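Local coordinates for protein aldehyde dehydrogenase (Burkholderia vietnamiensis, PDB 5KF0) that probably oxidises aldehydes to carboxylic acids with a nicotinamide cofactor, and binds NADPH in this crystal, at residues R298-A303 and D402-R407; A262-D267 and D279-G284. All coordinates share one frame; numbering follows the deposited sequence.

In the fold
Both contacts are buried and share the parallel part of one mixed sheet, in which strands 263-266 and 298-302 are neighbours, joined by the backbone pairs L300 N to A264 O and L300 O to V266 N. Contact 2 packs helix 274-286 on one face of that sheet; contact 1 packs helix 401-409 on the other. Their chemistry differs accordingly. Contact 2 lies closer to the centre of the chain and is purely apolar, one leucine against two strand residues. Contact 1 is farther out, where its helix also has exposed and partly exposed residues, and it combines a leucine packed on the helix with R298 tied to carbonyls and a hydroxyl, R407 to carboxylates and a carbonyl.

Contact 1: residues R298-A303 and D402-R407; sequences RILVHA and DDALAR
In the alpha/beta catalytic domain expected of an aldehyde dehydrogenase, helix 401-409 lies along strand 298-302 on one face of a mixed sheet, over its parallel strands. R298 and L300, on the same side of the strand, reach A404 and R407 of the helix. Strand and helix run almost exactly antiparallel, at 173°, with their axes 9.6 Å apart. L300 packs between strand and helix. Its CD2 methyl stands 3.7 Å from CB of R407 and reaches the helix backbone at O of A404, 3.9 Å away, with the A404 methyl a little farther off. The same CD2 sits above the R407 guanidinium plane, displaced toward its rim on the NE side. R407 bends at its third torsion (chi3 72°), which brings the guanidinium back along the helix to D403, one turn earlier. There NH1 forms a salt bridge of 3.0 Å with OD1 of D403, which lies at the guanidinium edge, in its plane, and is approached on the syn side but well out of the carboxylate plane. NH1 also bonds to O of K397, while NH2 pairs with E396, both on strand 392-398. R298 works at the other end of the contact. Its NH1 bonds to O of R407 and to the Y384 hydroxyl, NH2 to O of V408, and NE to O of N261. The arginine therefore takes two successive carbonyls near the end of the helix, where its charge would be expected to offset the negative end of the helix dipole. NH1 of R298 reaches O of R407 at 2.8 Å, with the acceptor in the guanidinium plane and an N-H...O angle of 145°.

Contact 2: residues A262-D267 and D279-G284; sequences AAAIVD and DRLAFG
No flat group has a face or an edge in the meeting of L281 with A264 and V266; it is made by methyl groups alone. The planar side chains of the two segments look to other partners. The F283 ring meets the ring of Y287 with their planes inclined at about 50°, and the R280 guanidinium uses NE for a salt bridge with OD2 of D443 while the side chain also packs on R483 of a second subunit. What remains between strand and helix is one forked side chain laid against two. L281 has CG beside its backbone N and anti to the carbonyl carbon (chi1 -68°), which sends the fork from the helix toward the sheet. CD2 comes to 3.7 Å from the CB methyl of A264, while CD1 approaches CG2 of V266 at 4.2 Å. The helix belongs to a beta-alpha-beta crossover in which strand 263-266 leads through a loop to helix 274-286 and the chain returns as the parallel strand 298-302, next door in the sheet. A264 and V266, two apart on the first strand, turn their side chains to this helix, whereas I265 between them points to the opposite face and packs on A404 and L405 of helix 401-409. L281 spans both strands of the unit, for it also touches I299 on the second, and L309 of helix 306-319 packs against both L281 and V266, adding to the apolar cover. A264 is the strand residue nearest L281, 7.8 Å from CA to CA, and the CA of V266 lies 9.7 Å from the CA of L281.

Contact 1: residues R298-A303 and D402-R407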
ATOM      1  N   ARG A 298     -34.680   7.931   9.658  1.00 10.44           N
ATOM      2  CA  ARG A 298     -35.489   6.728   9.801  1.00 11.61           C
ATOM      3  C   ARG A 298     -34.852   5.849  10.861  1.00 10.95           C
ATOM      4  O   ARG A 298     -33.636   5.644  10.853  1.00 12.91           O
ATOM      5  CB  ARG A 298     -35.588   5.967   8.471  1.00 12.68           C
ATOM      6  CG  ARG A 298     -36.189   6.788   7.335  1.00 15.93           C
ATOM      7  CD  ARG A 298     -36.254   5.979   6.036  1.00 13.11           C
ATOM      8  NE  ARG A 298     -34.927   5.806   5.437  1.00 12.58           N
ATOM      9  CZ  ARG A 298     -34.531   4.725   4.776  1.00 13.51           C
ATOM     10  NH1 ARG A 298     -35.349   3.674   4.641  1.00 13.56           N
ATOM     11  NH2 ARG A 298     -33.297   4.684   4.274  1.00 14.12           N
ATOM     12  N   ILE A 299     -35.671   5.336  11.775  1.00 13.03           N
ATOM     13  CA  ILE A 299     -35.191   4.533  12.891  1.00 11.05           C
ATOM     14  C   ILE A 299     -35.955   3.215  12.873  1.00 11.73           C
ATOM     15  O   ILE A 299     -37.171   3.199  13.090  1.00 14.50           O
ATOM     16  CB  ILE A 299     -35.381   5.255  14.233  1.00 11.80           C
ATOM     17  CG1 ILE A 299     -34.628   6.597  14.237  1.00 13.63           C
ATOM     18  CG2 ILE A 299     -34.919   4.364  15.379  1.00 16.68           C
ATOM     19  CD1 ILE A 299     -35.000   7.477  15.435  1.00 14.01           C
ATOM     20  N   LEU A 300     -35.249   2.113  12.627  1.00 12.75           N
ATOM     21  CA  LEU A 300     -35.854   0.785  12.535  1.00 15.21           C
ATOM     22  C   LEU A 300     -35.460  -0.009  13.773  1.00 12.91           C
ATOM     23  O   LEU A 300     -34.268  -0.239  14.007  1.00 14.67           O
ATOM     24  CB  LEU A 300     -35.396   0.070  11.259  1.00 13.57           C
ATOM     25  CG  LEU A 300     -35.789   0.744   9.942  1.00 18.11           C
ATOM     26  CD1 LEU A 300     -34.699   1.731   9.461  1.00 24.76           C
ATOM     27  CD2 LEU A 300     -36.074  -0.289   8.877  1.00 31.77           C
ATOM     28  N   VAL A 301     -36.452  -0.424  14.562  1.00 13.21           N
ATOM     29  CA  VAL A 301     -36.208  -0.997  15.883  1.00 13.92           C
ATOM     30  C   VAL A 301     -36.813  -2.393  15.970  1.00 12.97           C
ATOM     31  O   VAL A 301     -37.979  -2.599  15.600  1.00 14.66           O
ATOM     32  CB  VAL A 301     -36.778  -0.092  16.983  1.00 13.71           C
ATOM     33  CG1 VAL A 301     -36.518  -0.678  18.335  1.00 16.04           C
ATOM     34  CG2 VAL A 301     -36.182   1.318  16.858  1.00 14.37           C
ATOM     35  N   HIS A 302     -36.033  -3.345  16.488  1.00 13.63           N
ATOM     36  CA  HIS A 302     -36.542  -4.706  16.624  1.00 12.49           C
ATOM     37  C   HIS A 302     -37.777  -4.726  17.514  1.00 14.89           C
ATOM     38  O   HIS A 302     -37.828  -4.063  18.553  1.00 15.11           O
ATOM     39  CB  HIS A 302     -35.482  -5.647  17.200  1.00 13.97           C
ATOM     40  CG  HIS A 302     -35.867  -7.093  17.094  1.00 15.37           C
ATOM     41  ND1 HIS A 302     -36.494  -7.779  18.111  1.00 15.49           N
ATOM     42  CD2 HIS A 302     -35.738  -7.970  16.071  1.00 15.72           C
ATOM     43  CE1 HIS A 302     -36.726  -9.021  17.724  1.00 17.18           C
ATOM     44  NE2 HIS A 302     -36.273  -9.163  16.490  1.00 17.88           N
ATOM     45  N   ALA A 303     -38.772  -5.517  17.111  1.00 16.65           N
ATOM     46  CA  ALA A 303     -40.062  -5.484  17.791  1.00 17.14           C
ATOM     47  C   ALA A 303     -39.951  -5.826  19.272  1.00 18.79           C
ATOM     48  O   ALA A 303     -40.752  -5.340  20.078  1.00 20.37           O
ATOM     49  CB  ALA A 303     -41.029  -6.430  17.090  1.00 19.94           C
ATOM     50  N   ASP A 402     -32.981  -9.144   8.006  1.00 16.20           N
ATOM     51  CA  ASP A 402     -32.897  -8.928   6.561  1.00 17.46           C
ATOM     52  C   ASP A 402     -33.982  -7.975   6.068  1.00 18.12           C
ATOM     53  O   ASP A 402     -33.767  -7.238   5.095  1.00 15.04           O
ATOM     54  CB  ASP A 402     -33.001 -10.263   5.818  1.00 16.73           C
ATOM     55  CG  ASP A 402     -31.652 -10.909   5.567  1.00 20.62           C
ATOM     56  OD1 ASP A 402     -30.623 -10.371   6.027  1.00 21.67           O
ATOM     57  OD2 ASP A 402     -31.632 -11.970   4.899  1.00 23.44           O
ATOM     58  N   ASP A 403     -35.147  -7.974   6.722  1.00 17.32           N
ATOM     59  CA  ASP A 403     -36.193  -7.018   6.375  1.00 15.61           C
ATOM     60  C   ASP A 403     -35.772  -5.594   6.732  1.00 15.90           C
ATOM     61  O   ASP A 403     -36.048  -4.652   5.984  1.00 13.82           O
ATOM     62  CB  ASP A 403     -37.492  -7.393   7.087  1.00 15.17           C
ATOM     63  CG  ASP A 403     -38.640  -6.452   6.759  1.00 17.77           C
ATOM     64  OD1 ASP A 403     -39.275  -5.948   7.710  1.00 20.83           O
ATOM     65  OD2 ASP A 403     -38.930  -6.231   5.566  1.00 21.14           O
ATOM     66  N   ALA A 404     -35.125  -5.416   7.888  1.00 13.47           N
ATOM     67  CA  ALA A 404     -34.589  -4.104   8.234  1.00 12.40           C
ATOM     68  C   ALA A 404     -33.600  -3.626   7.183  1.00 13.90           C
ATOM     69  O   ALA A 404     -33.640  -2.462   6.761  1.00 13.85           O
ATOM     70  CB  ALA A 404     -33.921  -4.153   9.612  1.00 14.95           C
ATOM     71  N   LEU A 405     -32.712  -4.518   6.728  1.00 11.39           N
ATOM     72  CA  LEU A 405     -31.734  -4.120   5.717  1.00 11.69           C
ATOM     73  C   LEU A 405     -32.426  -3.714   4.422  1.00 12.95           C
ATOM     74  O   LEU A 405     -32.083  -2.687   3.817  1.00 13.47           O
ATOM     75  CB  LEU A 405     -30.738  -5.258   5.452  1.00 13.31           C
ATOM     76  CG  LEU A 405     -29.888  -5.724   6.639  1.00 14.74           C
ATOM     77  CD1 LEU A 405     -28.960  -6.862   6.213  1.00 14.60           C
ATOM     78  CD2 LEU A 405     -29.086  -4.580   7.238  1.00 14.76           C
ATOM     79  N   ALA A 406     -33.409  -4.504   3.988  1.00 12.89           N
ATOM     80  CA  ALA A 406     -34.140  -4.178   2.768  1.00 14.89           C
ATOM     81  C   ALA A 406     -34.834  -2.829   2.889  1.00 15.72           C
ATOM     82  O   ALA A 406     -34.909  -2.070   1.917  1.00 13.67           O
ATOM     83  CB  ALA A 406     -35.153  -5.277   2.455  1.00 15.91           C
ATOM     84  N   ARG A 407     -35.344  -2.507   4.076  1.00 14.36           N
ATOM     85  CA  ARG A 407     -36.053  -1.244   4.226  1.00 11.98           C
ATOM     86  C   ARG A 407     -35.089  -0.061   4.285  1.00 12.42           C
ATOM     87  O   ARG A 407     -35.413   1.016   3.777  1.00 14.14           O
ATOM     88  CB  ARG A 407     -36.965  -1.323   5.448  1.00 13.12           C
ATOM     89  CG  ARG A 407     -38.177  -2.206   5.132  1.00 13.06           C
ATOM     90  CD  ARG A 407     -38.848  -2.820   6.359  1.00 17.93           C
ATOM     91  NE  ARG A 407     -39.572  -1.823   7.135  1.00 17.12           N
ATOM     92  CZ  ARG A 407     -40.106  -2.055   8.332  1.00 18.89           C
ATOM     93  NH1 ARG A 407     -39.990  -3.253   8.897  1.00 17.28           N
ATOM     94  NH2 ARG A 407     -40.745  -1.086   8.970  1.00 19.33           N
TER

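Contact 2: residues A262-D267 and D279-G284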
ATOM      1  N   ALA A 262     -30.998   9.060   5.879  1.00 11.40           N
ATOM      2  CA  ALA A 262     -30.221   8.014   6.537  1.00 11.95           C
ATOM      3  C   ALA A 262     -31.023   7.277   7.603  1.00 13.70           C
ATOM      4  O   ALA A 262     -31.827   7.870   8.331  1.00 12.64           O
ATOM      5  CB  ALA A 262     -28.954   8.612   7.158  1.00 11.44           C
ATOM      6  N   ALA A 263     -30.778   5.968   7.699  1.00 10.78           N
ATOM      7  CA  ALA A 263     -31.460   5.083   8.634  1.00 13.49           C
ATOM      8  C   ALA A 263     -30.509   4.546   9.701  1.00 14.10           C
ATOM      9  O   ALA A 263     -29.318   4.319   9.448  1.00 11.53           O
ATOM     10  CB  ALA A 263     -32.095   3.891   7.902  1.00 12.68           C
ATOM     11  N   ALA A 264     -31.069   4.294  10.887  1.00 10.70           N
ATOM     12  CA  ALA A 264     -30.383   3.560  11.946  1.00 12.91           C
ATOM     13  C   ALA A 264     -31.214   2.343  12.323  1.00 10.63           C
ATOM     14  O   ALA A 264     -32.430   2.460  12.517  1.00 13.83           O
ATOM     15  CB  ALA A 264     -30.173   4.437  13.183  1.00 13.08           C
ATOM     16  N   ILE A 265     -30.564   1.182  12.423  1.00 10.45           N
ATOM     17  CA  ILE A 265     -31.203  -0.062  12.853  1.00 11.79           C
ATOM     18  C   ILE A 265     -30.816  -0.337  14.297  1.00 12.48           C
ATOM     19  O   ILE A 265     -29.631  -0.253  14.648  1.00 13.55           O
ATOM     20  CB  ILE A 265     -30.772  -1.242  11.963  1.00  9.85           C
ATOM     21  CG1 ILE A 265     -31.307  -1.064  10.544  1.00 13.70           C
ATOM     22  CG2 ILE A 265     -31.253  -2.572  12.570  1.00 13.02           C
ATOM     23  CD1 ILE A 265     -30.711  -2.060   9.551  1.00 13.42           C
ATOM     24  N   VAL A 266     -31.803  -0.683  15.129  1.00 11.92           N
ATOM     25  CA  VAL A 266     -31.570  -1.112  16.509  1.00 10.88           C
ATOM     26  C   VAL A 266     -31.905  -2.598  16.589  1.00 14.40           C
ATOM     27  O   VAL A 266     -33.075  -2.988  16.478  1.00 14.06           O
ATOM     28  CB  VAL A 266     -32.405  -0.307  17.512  1.00 11.02           C
ATOM     29  CG1 VAL A 266     -32.109  -0.780  18.941  1.00 14.93           C
ATOM     30  CG2 VAL A 266     -32.133   1.202  17.350  1.00 14.37           C
ATOM     31  N   ASP A 267     -30.884  -3.429  16.789  1.00 13.86           N
ATOM     32  CA  ASP A 267     -31.028  -4.881  16.773  1.00 12.44           C
ATOM     33  C   ASP A 267     -31.613  -5.394  18.091  1.00 15.09           C
ATOM     34  O   ASP A 267     -31.711  -4.679  19.093  1.00 15.38           O
ATOM     35  CB  ASP A 267     -29.661  -5.531  16.505  1.00 13.22           C
ATOM     36  CG  ASP A 267     -29.756  -6.904  15.863  1.00 16.39           C
ATOM     37  OD1 ASP A 267     -28.680  -7.452  15.531  1.00 16.37           O
ATOM     38  OD2 ASP A 267     -30.873  -7.447  15.687  1.00 15.84           O
ATOM     39  N   ASP A 279     -29.669   8.001  23.287  1.00 13.08           N
ATOM     40  CA  ASP A 279     -28.903   9.245  23.269  1.00 14.93           C
ATOM     41  C   ASP A 279     -28.298   9.499  21.893  1.00 15.35           C
ATOM     42  O   ASP A 279     -28.341  10.627  21.388  1.00 15.81           O
ATOM     43  CB  ASP A 279     -27.819   9.213  24.345  1.00 19.07           C
ATOM     44  CG  ASP A 279     -27.070  10.530  24.450  1.00 27.87           C
ATOM     45  OD1 ASP A 279     -27.683  11.532  24.874  1.00 35.70           O
ATOM     46  OD2 ASP A 279     -25.873  10.560  24.107  1.00 33.60           O
ATOM     47  N   ARG A 280     -27.769   8.451  21.248  1.00 13.03           N
ATOM     48  CA  ARG A 280     -27.153   8.634  19.935  1.00 14.54           C
ATOM     49  C   ARG A 280     -28.202   8.845  18.846  1.00 11.42           C
ATOM     50  O   ARG A 280     -27.970   9.605  17.897  1.00 12.79           O
ATOM     51  CB  ARG A 280     -26.257   7.436  19.606  1.00 12.98           C
ATOM     52  CG  ARG A 280     -25.077   7.276  20.583  1.00 13.47           C
ATOM     53  CD  ARG A 280     -24.282   8.565  20.637  1.00 17.06           C
ATOM     54  NE  ARG A 280     -23.509   8.758  19.413  1.00 14.92           N
ATOM     55  CZ  ARG A 280     -22.936   9.901  19.051  1.00 16.50           C
ATOM     56  NH1 ARG A 280     -23.067  10.988  19.810  1.00 20.99           N
ATOM     57  NH2 ARG A 280     -22.234   9.954  17.922  1.00 15.93           N
ATOM     58  N   LEU A 281     -29.363   8.187  18.963  1.00 12.53           N
ATOM     59  CA  LEU A 281     -30.449   8.442  18.014  1.00 11.96           C
ATOM     60  C   LEU A 281     -30.909   9.894  18.086  1.00 12.62           C
ATOM     61  O   LEU A 281     -31.107  10.546  17.054  1.00 12.80           O
ATOM     62  CB  LEU A 281     -31.626   7.501  18.288  1.00 12.49           C
ATOM     63  CG  LEU A 281     -31.410   6.014  17.999  1.00 14.71           C
ATOM     64  CD1 LEU A 281     -32.554   5.186  18.582  1.00 15.05           C
ATOM     65  CD2 LEU A 281     -31.301   5.792  16.482  1.00 14.54           C
ATOM     66  N   ALA A 282     -31.078  10.420  19.300  1.00 14.31           N
ATOM     67  CA  ALA A 282     -31.492  11.809  19.455  1.00 15.77           C
ATOM     68  C   ALA A 282     -30.430  12.759  18.919  1.00 18.38           C
ATOM     69  O   ALA A 282     -30.751  13.743  18.241  1.00 16.60           O
ATOM     70  CB  ALA A 282     -31.798  12.097  20.928  1.00 14.78           C
ATOM     71  N   PHE A 283     -29.156  12.473  19.194  1.00 13.95           N
ATOM     72  CA  PHE A 283     -28.085  13.269  18.612  1.00 12.67           C
ATOM     73  C   PHE A 283     -28.159  13.248  17.090  1.00 14.20           C
ATOM     74  O   PHE A 283     -28.151  14.298  16.441  1.00 14.77           O
ATOM     75  CB  PHE A 283     -26.722  12.750  19.073  1.00 14.18           C
ATOM     76  CG  PHE A 283     -25.577  13.379  18.346  1.00 20.64           C
ATOM     77  CD1 PHE A 283     -24.926  12.704  17.325  1.00 24.81           C
ATOM     78  CD2 PHE A 283     -25.169  14.661  18.667  1.00 23.61           C
ATOM     79  CE1 PHE A 283     -23.885  13.298  16.641  1.00 28.37           C
ATOM     80  CE2 PHE A 283     -24.122  15.253  17.989  1.00 26.11           C
ATOM     81  CZ  PHE A 283     -23.486  14.569  16.974  1.00 21.04           C
ATOM     82  N   GLY A 284     -28.255  12.053  16.502  1.00 13.14           N
ATOM     83  CA  GLY A 284     -28.208  11.954  15.053  1.00 12.04           C
ATOM     84  C   GLY A 284     -29.413  12.579  14.377  1.00 11.46           C
ATOM     85  O   GLY A 284     -29.291  13.190  13.310  1.00 11.72           O
TER